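Side-chain contacts in aminotransferase (Neisseria meningitidis Z2491, PDB 3JTX), which probably transfers amino groups between amino acids and 2-oxo acids with the help of its covalently bound pyridoxal phosphate cofactor: residues Ala15-Ala20 with Ala350-Pro355; Ile329-Pro334 with Leu339-Asn344; Phe358-Arg361 with Asn367-Glu370. One frame throughout, in Å; residues are numbered along the deposited sequence.

Interaction 1: Ala15-Ala20 with Ala350-Pro355; sequences ARLHEA and AIQVLP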
loop_
_atom_site.group_PDB
_atom_site.type_symbol
_atom_site.label_atom_id
_atom_site.label_comp_id
_atom_site.label_asym_id
_atom_site.label_seq_id
_atom_site.Cartn_x
_atom_site.Cartn_y
_atom_site.Cartn_z
ATOM N N ALA A 15 -14.364 2.248 17.985
ATOM C CA ALA A 15 -13.619 2.619 19.190
ATOM C C ALA A 15 -14.330 3.683 20.020
ATOM O O ALA A 15 -14.181 3.708 21.234
ATOM C CB ALA A 15 -12.193 3.077 18.841
ATOM N N ARG A 16 -15.107 4.548 19.383
ATOM C CA ARG A 16 -15.758 5.666 20.098
ATOM C C ARG A 16 -16.885 5.242 21.030
ATOM O O ARG A 16 -17.303 6.010 21.902
ATOM C CB ARG A 16 -16.291 6.698 19.119
ATOM C CG ARG A 16 -15.192 7.471 18.429
ATOM C CD ARG A 16 -15.738 8.774 17.911
ATOM N NE ARG A 16 -16.382 8.620 16.609
ATOM C CZ ARG A 16 -17.197 9.519 16.060
ATOM N NH1 ARG A 16 -17.512 10.648 16.706
ATOM N NH2 ARG A 16 -17.715 9.283 14.862
ATOM N N LEU A 17 -17.381 4.027 20.834
ATOM C CA LEU A 17 -18.346 3.461 21.744
ATOM C C LEU A 17 -17.778 3.459 23.178
ATOM O O LEU A 17 -18.491 3.781 24.126
ATOM C CB LEU A 17 -18.746 2.046 21.293
ATOM C CG LEU A 17 -20.014 1.514 21.957
ATOM C CD1 LEU A 17 -21.188 2.427 21.619
ATOM C CD2 LEU A 17 -20.293 0.047 21.567
ATOM N N HIS A 18 -16.485 3.148 23.315
ATOM C CA HIS A 18 -15.858 2.991 24.624
ATOM C C HIS A 18 -15.936 4.261 25.472
ATOM O O HIS A 18 -16.435 4.207 26.588
ATOM C CB HIS A 18 -14.399 2.521 24.498
ATOM C CG HIS A 18 -13.769 2.195 25.815
ATOM N ND1 HIS A 18 -14.114 1.078 26.548
ATOM C CD2 HIS A 18 -12.845 2.857 26.552
ATOM C CE1 HIS A 18 -13.423 1.062 27.673
ATOM N NE2 HIS A 18 -12.647 2.129 27.700
ATOM N N GLU A 19 -15.474 5.394 24.942
ATOM C CA GLU A 19 -15.567 6.682 25.667
ATOM C C GLU A 19 -17.013 6.954 26.078
ATOM O O GLU A 19 -17.273 7.369 27.209
ATOM C CB GLU A 19 -15.068 7.870 24.822
ATOM C CG GLU A 19 -13.552 8.138 24.827
ATOM C CD GLU A 19 -13.127 9.229 23.798
ATOM O OE1 GLU A 19 -13.959 10.098 23.430
ATOM O OE2 GLU A 19 -11.955 9.220 23.357
ATOM N N ALA A 20 -17.943 6.703 25.160
ATOM C CA ALA A 20 -19.368 6.965 25.389
ATOM C C ALA A 20 -20.006 6.080 26.477
ATOM O O ALA A 20 -21.035 6.448 27.045
ATOM C CB ALA A 20 -20.137 6.824 24.088
ATOM N N ALA A 350 -24.866 -6.425 28.097
ATOM C CA ALA A 350 -23.526 -6.481 27.532
ATOM C C ALA A 350 -23.545 -6.466 26.013
ATOM O O ALA A 350 -22.608 -6.947 25.387
ATOM C CB ALA A 350 -22.742 -7.733 28.061
ATOM N N ILE A 351 -24.610 -5.938 25.406
ATOM C CA ILE A 351 -24.701 -5.933 23.941
ATOM C C ILE A 351 -24.123 -4.627 23.409
ATOM O O ILE A 351 -24.520 -3.545 23.841
ATOM C CB ILE A 351 -26.155 -6.117 23.429
ATOM C CG1 ILE A 351 -26.728 -7.497 23.824
ATOM C CG2 ILE A 351 -26.197 -5.934 21.889
ATOM C CD1 ILE A 351 -28.272 -7.611 23.653
ATOM N N GLN A 352 -23.208 -4.738 22.452
ATOM C CA GLN A 352 -22.549 -3.597 21.830
ATOM C C GLN A 352 -23.135 -3.298 20.425
ATOM O O GLN A 352 -22.975 -4.091 19.479
ATOM C CB GLN A 352 -21.044 -3.862 21.723
ATOM C CG GLN A 352 -20.332 -4.121 23.059
ATOM C CD GLN A 352 -18.903 -4.633 22.872
ATOM O OE1 GLN A 352 -18.686 -5.766 22.449
ATOM N NE2 GLN A 352 -17.932 -3.792 23.178
ATOM N N VAL A 353 -23.821 -2.164 20.309
ATOM C CA VAL A 353 -24.257 -1.631 19.008
ATOM C C VAL A 353 -23.664 -0.241 18.812
ATOM O O VAL A 353 -23.242 0.391 19.772
ATOM C CB VAL A 353 -25.802 -1.588 18.861
ATOM C CG1 VAL A 353 -26.388 -2.981 19.086
ATOM C CG2 VAL A 353 -26.442 -0.563 19.809
ATOM N N LEU A 354 -23.626 0.235 17.570
ATOM C CA LEU A 354 -22.956 1.511 17.253
ATOM C C LEU A 354 -23.962 2.662 17.093
ATOM O O LEU A 354 -24.782 2.633 16.160
ATOM C CB LEU A 354 -22.148 1.365 15.966
ATOM C CG LEU A 354 -21.116 2.475 15.703
ATOM C CD1 LEU A 354 -20.050 2.511 16.803
ATOM C CD2 LEU A 354 -20.458 2.299 14.345
ATOM N N PRO A 355 -23.909 3.682 17.987
ATOM C CA PRO A 355 -24.732 4.861 17.783
ATOM C C PRO A 355 -24.524 5.452 16.385
ATOM O O PRO A 355 -23.382 5.702 15.960
ATOM C CB PRO A 355 -24.241 5.817 18.881
ATOM C CG PRO A 355 -23.818 4.905 19.963
ATOM C CD PRO A 355 -23.151 3.781 19.245
#
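Leu-17 projects from helix 13-20 onto the bend of the 350-355 chain, joining an N-terminal helix to the C-terminal part of the protein, much as the two ends of the chain meet in the small domain of class I aminotransferases. The bend links two sheets: Gln-352 pairs through its backbone with Val-33 and Leu-35, whereas Leu-354 pairs with Arg-374. Val-353, between them, turns its side chain away from the helix, onto Val-373 and Ile-375, and leaves its carbonyl to meet Leu-17.

The isobutyl fork carries the contact. With CG anti to the backbone N (chi1 -164°), the side chain reaches out from the helix and places both methyls beside the carbonyl oxygen of Val-353. Leu-17 CD1 lies 3.4 Å and Leu-17 CD2 3.5 Å from Val-353 O, while the branch point CG stays further back. Each methyl then has a neighbour of its own. Leu-17 CD2 meets CB of Gln-352 at 4.0 Å, the two side chains running at a slant to each other; the contact falls on CB, the aliphatic base of Gln-352, and the chain runs on extended beyond CG. The Pro-355 ring and the leucine side chain cross at about a right angle, and CD1 meets the ring at CD. Leucine suits this place because its two branches can touch different neighbours from one stem, and the rigid proline ring offers a fixed apolar surface.

Val-353 O is buried by the contact and has no hydrogen-bonding partner in the model; methyl groups border it. The fit is also tight, for Leu-17 CD1 and Pro-355 CD are separated by 3.4 Å, closer than usual for two carbons.

Interaction 2: Ile329-Pro334 with Leu339-Asn344; sequences IWLKVP and LAFARN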
loop_
_atom_site.group_PDB
_atom_site.type_symbol
_atom_site.label_atom_id
_atom_site.label_comp_id
_atom_site.label_asym_id
_atom_site.label_seq_id
_atom_site.Cartn_x
_atom_site.Cartn_y
_atom_site.Cartn_z
ATOM N N ILE A 329 -28.012 -4.231 10.053
ATOM C CA ILE A 329 -29.351 -3.730 10.289
ATOM C C ILE A 329 -29.167 -2.280 10.800
ATOM O O ILE A 329 -28.472 -2.043 11.792
ATOM C CB ILE A 329 -30.098 -4.556 11.341
ATOM C CG1 ILE A 329 -30.296 -6.003 10.857
ATOM C CG2 ILE A 329 -31.446 -3.930 11.644
ATOM C CD1 ILE A 329 -30.995 -6.882 11.876
ATOM N N TRP A 330 -29.762 -1.326 10.091
ATOM C CA TRP A 330 -29.751 0.089 10.484
ATOM C C TRP A 330 -31.052 0.316 11.241
ATOM O O TRP A 330 -32.087 0.658 10.657
ATOM C CB TRP A 330 -29.610 0.936 9.203
ATOM C CG TRP A 330 -29.441 2.442 9.286
ATOM C CD1 TRP A 330 -30.174 3.380 8.579
ATOM C CD2 TRP A 330 -28.441 3.180 9.995
ATOM N NE1 TRP A 330 -29.703 4.639 8.830
ATOM C CE2 TRP A 330 -28.649 4.551 9.706
ATOM C CE3 TRP A 330 -27.400 2.822 10.862
ATOM C CZ2 TRP A 330 -27.859 5.565 10.264
ATOM C CZ3 TRP A 330 -26.620 3.836 11.431
ATOM C CH2 TRP A 330 -26.838 5.183 11.112
ATOM N N LEU A 331 -31.002 0.108 12.552
ATOM C CA LEU A 331 -32.201 0.025 13.368
ATOM C C LEU A 331 -32.677 1.395 13.866
ATOM O O LEU A 331 -31.952 2.111 14.569
ATOM C CB LEU A 331 -31.958 -0.914 14.557
ATOM C CG LEU A 331 -33.191 -1.165 15.432
ATOM C CD1 LEU A 331 -34.242 -1.970 14.646
ATOM C CD2 LEU A 331 -32.828 -1.868 16.742
ATOM N N LYS A 332 -33.906 1.747 13.504
ATOM C CA LYS A 332 -34.536 2.971 13.982
ATOM C C LYS A 332 -34.854 2.841 15.472
ATOM O O LYS A 332 -35.564 1.925 15.891
ATOM C CB LYS A 332 -35.812 3.270 13.176
ATOM C CG LYS A 332 -36.444 4.642 13.464
ATOM C CD LYS A 332 -37.726 4.861 12.628
ATOM C CE LYS A 332 -38.663 5.891 13.264
ATOM N NZ LYS A 332 -39.902 6.147 12.446
ATOM N N VAL A 333 -34.305 3.767 16.257
ATOM C CA VAL A 333 -34.494 3.814 17.691
ATOM C C VAL A 333 -35.840 4.493 17.999
ATOM O O VAL A 333 -36.048 5.651 17.622
ATOM C CB VAL A 333 -33.347 4.601 18.369
ATOM C CG1 VAL A 333 -33.618 4.779 19.872
ATOM C CG2 VAL A 333 -32.007 3.891 18.105
ATOM N N PRO A 334 -36.746 3.785 18.692
ATOM C CA PRO A 334 -38.091 4.313 18.966
ATOM C C PRO A 334 -38.156 5.768 19.471
ATOM O O PRO A 334 -38.907 6.568 18.901
ATOM C CB PRO A 334 -38.638 3.330 19.989
ATOM C CG PRO A 334 -38.012 2.013 19.578
ATOM C CD PRO A 334 -36.618 2.379 19.129
ATOM N N LEU A 339 -27.751 7.145 21.434
ATOM C CA LEU A 339 -26.741 7.077 22.483
ATOM C C LEU A 339 -27.303 6.352 23.714
ATOM O O LEU A 339 -26.673 5.435 24.240
ATOM C CB LEU A 339 -26.300 8.488 22.880
ATOM C CG LEU A 339 -25.101 8.596 23.810
ATOM C CD1 LEU A 339 -23.901 7.798 23.228
ATOM C CD2 LEU A 339 -24.759 10.080 24.008
ATOM N N ALA A 340 -28.496 6.757 24.145
ATOM C CA ALA A 340 -29.154 6.148 25.301
ATOM C C ALA A 340 -29.500 4.681 25.010
ATOM O O ALA A 340 -29.415 3.854 25.902
ATOM C CB ALA A 340 -30.402 6.932 25.702
ATOM N N PHE A 341 -29.852 4.377 23.757
ATOM C CA PHE A 341 -30.114 2.995 23.313
ATOM C C PHE A 341 -28.877 2.088 23.485
ATOM O O PHE A 341 -28.945 1.030 24.104
ATOM C CB PHE A 341 -30.565 3.013 21.852
ATOM C CG PHE A 341 -31.254 1.759 21.406
ATOM C CD1 PHE A 341 -32.602 1.564 21.671
ATOM C CD2 PHE A 341 -30.573 0.799 20.681
ATOM C CE1 PHE A 341 -33.248 0.394 21.256
ATOM C CE2 PHE A 341 -31.209 -0.361 20.246
ATOM C CZ PHE A 341 -32.546 -0.563 20.536
ATOM N N ALA A 342 -27.746 2.523 22.948
ATOM C CA ALA A 342 -26.513 1.760 23.056
ATOM C C ALA A 342 -26.084 1.611 24.523
ATOM O O ALA A 342 -25.624 0.542 24.937
ATOM C CB ALA A 342 -25.402 2.403 22.222
ATOM N N ARG A 343 -26.235 2.679 25.300
ATOM C CA ARG A 343 -25.889 2.648 26.720
ATOM C C ARG A 343 -26.751 1.646 27.486
ATOM O O ARG A 343 -26.241 0.912 28.328
ATOM C CB ARG A 343 -26.002 4.039 27.339
ATOM C CG ARG A 343 -24.811 4.909 26.989
ATOM C CD ARG A 343 -24.973 6.325 27.486
ATOM N NE ARG A 343 -23.740 7.072 27.269
ATOM C CZ ARG A 343 -23.629 8.397 27.287
ATOM N NH1 ARG A 343 -24.680 9.182 27.484
ATOM N NH2 ARG A 343 -22.444 8.933 27.071
ATOM N N ASN A 344 -28.038 1.599 27.181
ATOM C CA ASN A 344 -28.955 0.658 27.863
ATOM C C ASN A 344 -28.662 -0.809 27.505
ATOM O O ASN A 344 -28.650 -1.693 28.381
ATOM C CB ASN A 344 -30.406 1.035 27.551
ATOM C CG ASN A 344 -31.415 0.290 28.407
ATOM O OD1 ASN A 344 -31.209 0.093 29.603
ATOM N ND2 ASN A 344 -32.523 -0.121 27.796
#
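Phe-341 is the bump of this contact, a flat ring carried by helix 338-349 and laid against the hollow formed by Leu-331, Val-333 and Pro-334. Leu-331 and Val-333, two positions apart along the chain, both point toward the helix, and the ring bridges them. Val-333 grips its base: CG2 lies over one face, 4.0 Å from Phe-341 CG, while CG1 approaches CD1 of the ring at 3.8 Å. Both methyls also touch Phe-341 CB from the same side, so the valine lies against the root of the aromatic side chain as the two slide past each other in opposite directions. A beta-branched residue suits this spot, since its two methyls spread close to the backbone.

Leu-331 takes the far end. With CG of Leu-331 anti to its backbone N (chi1 -176°), CD2 of that leucine comes to 4.0 Å from Phe-341 CZ, at about a right angle to the phenylalanine. Pro-334 adds a looser touch near CE1. Beyond these, Tyr-395 and Val-373 also meet the Phe-341 ring. Strand 328-332 and the helix thus pack as the first half of a beta-alpha-beta crossover, whose second strand, 354-355, runs parallel to the first with strand 372-376 between them.

Interaction 3: Phe358-Arg361 with Asn367-Glu370; sequences FLAR and NPGE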
loop_
_atom_site.group_PDB
_atom_site.type_symbol
_atom_site.label_atom_id
_atom_site.label_comp_id
_atom_site.label_asym_id
_atom_site.label_seq_id
_atom_site.Cartn_x
_atom_site.Cartn_y
_atom_site.Cartn_z
ATOM N N PHE A 358 -22.247 8.377 15.277
ATOM C CA PHE A 358 -20.805 8.178 15.129
ATOM C C PHE A 358 -20.344 7.916 13.700
ATOM O O PHE A 358 -19.131 7.950 13.430
ATOM C CB PHE A 358 -20.319 7.046 16.053
ATOM C CG PHE A 358 -20.435 7.349 17.545
ATOM C CD1 PHE A 358 -20.618 8.641 18.026
ATOM C CD2 PHE A 358 -20.324 6.322 18.468
ATOM C CE1 PHE A 358 -20.703 8.893 19.408
ATOM C CE2 PHE A 358 -20.411 6.567 19.851
ATOM C CZ PHE A 358 -20.601 7.844 20.313
ATOM N N LEU A 359 -21.286 7.632 12.793
ATOM C CA LEU A 359 -20.981 7.359 11.382
ATOM C C LEU A 359 -21.336 8.532 10.466
ATOM O O LEU A 359 -21.276 8.408 9.231
ATOM C CB LEU A 359 -21.758 6.109 10.906
ATOM C CG LEU A 359 -21.462 4.808 11.656
ATOM C CD1 LEU A 359 -22.355 3.662 11.160
ATOM C CD2 LEU A 359 -19.996 4.468 11.466
ATOM N N ALA A 360 -21.722 9.661 11.067
ATOM C CA ALA A 360 -22.250 10.781 10.310
ATOM C C ALA A 360 -21.704 12.120 10.795
ATOM O O ALA A 360 -21.240 12.253 11.933
ATOM C CB ALA A 360 -23.760 10.781 10.396
ATOM N N ARG A 361 -21.755 13.102 9.898
ATOM C CA ARG A 361 -21.547 14.491 10.252
ATOM C C ARG A 361 -22.858 15.287 10.247
ATOM O O ARG A 361 -23.777 15.017 9.490
ATOM C CB ARG A 361 -20.546 15.159 9.307
ATOM C CG ARG A 361 -19.897 16.337 10.002
ATOM C CD ARG A 361 -18.992 17.097 9.174
ATOM N NE ARG A 361 -17.695 16.459 8.956
ATOM C CZ ARG A 361 -16.732 17.046 8.257
ATOM N NH1 ARG A 361 -16.946 18.257 7.746
ATOM N NH2 ARG A 361 -15.572 16.440 8.057
ATOM N N ASN A 367 -28.037 15.700 11.681
ATOM C CA ASN A 367 -27.143 14.527 11.607
ATOM C C ASN A 367 -27.984 13.307 11.233
ATOM O O ASN A 367 -28.811 12.863 12.040
ATOM C CB ASN A 367 -26.412 14.315 12.953
ATOM C CG ASN A 367 -25.516 13.073 12.970
ATOM O OD1 ASN A 367 -25.907 12.002 12.512
ATOM N ND2 ASN A 367 -24.305 13.216 13.505
ATOM N N PRO A 368 -27.795 12.774 10.001
ATOM C CA PRO A 368 -28.656 11.695 9.530
ATOM C C PRO A 368 -28.307 10.308 10.126
ATOM O O PRO A 368 -28.936 9.316 9.759
ATOM C CB PRO A 368 -28.431 11.719 8.016
ATOM C CG PRO A 368 -27.020 12.170 7.874
ATOM C CD PRO A 368 -26.806 13.164 8.976
ATOM N N GLY A 369 -27.289 10.255 10.992
ATOM C CA GLY A 369 -27.016 9.092 11.828
ATOM C C GLY A 369 -27.796 9.067 13.132
ATOM O O GLY A 369 -28.043 8.003 13.691
ATOM N N GLU A 370 -28.209 10.232 13.621
ATOM C CA GLU A 370 -28.960 10.291 14.880
ATOM C C GLU A 370 -30.276 9.541 14.762
ATOM O O GLU A 370 -30.949 9.606 13.731
ATOM C CB GLU A 370 -29.274 11.725 15.276
ATOM C CG GLU A 370 -28.127 12.484 15.876
ATOM C CD GLU A 370 -28.543 13.862 16.400
ATOM O OE1 GLU A 370 -29.760 14.127 16.497
ATOM O OE2 GLU A 370 -27.639 14.671 16.706
#
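The methyl of Ala-360 sits against the turn Asn-367 to Glu-370, a type I beta turn, with an Asx turn made by the Asn-367 side chain at its start. Ala-360 CB lies 3.3 Å from Asn-367 OD1 and 3.6 Å from Gly-369 N, with CD of Pro-368 further off. No hydrogen bond crosses between the segments; the fit rests on shape. Alanine is small enough to come this close, and Gly-369 matches it: its bare alpha carbon leaves the side facing 358-361 to the alanine methyl. Next along the chain, the carbonyl oxygen Arg-361 O meets Pro-368 CD at 3.6 Å.

The turn is braced from within. Asn-367 has CG anti to its own N (chi1 177°), and OD1 folds back to accept from Gly-369 N at 2.7 Å, with the donor in the carbonyl plane. A weak second bond from Glu-370 N reaches the same oxygen, while the backbone bond from Glu-370 N to Asn-367 O closes the turn. Asparagine thus supplies a side-chain acceptor at the start, and proline in the second position has a ring-restricted phi that suits a type I turn.

Further out, Ala-360 and Pro-368 both touch Asn-127 in strand 122-127. Asn-127 ND2 also bonds to Arg-361 O, while the arginine side chain leads away from the turn to a salt bridge between its NH2 and Glu-134 OE2.

How the interactions relate
From the N terminus, helix 13-20 comes first, and interaction 1 closes a loop of 329 residues by joining it to 350-355. Interaction 2 is nested inside that loop as a short local closure, returning from strand 328-332 to helix 338-349 across four residues. Interaction 3 follows both in series, closing five residues of the connection between strands 354-355 and 372-376. The first two are bound directly: Arg-343 NE is 2.8 Å from Ala-20 O, a probable hydrogen bond, and Ala-342 packs on Pro-355. Interaction 3 reaches back through Leu-359 to Leu-354, and through Gly-369 to the Trp-330 ring. Together they tie helices 13-20 and 338-349 to the antiparallel sheet 328-332, 372-376 and 354-355 and its connecting loop.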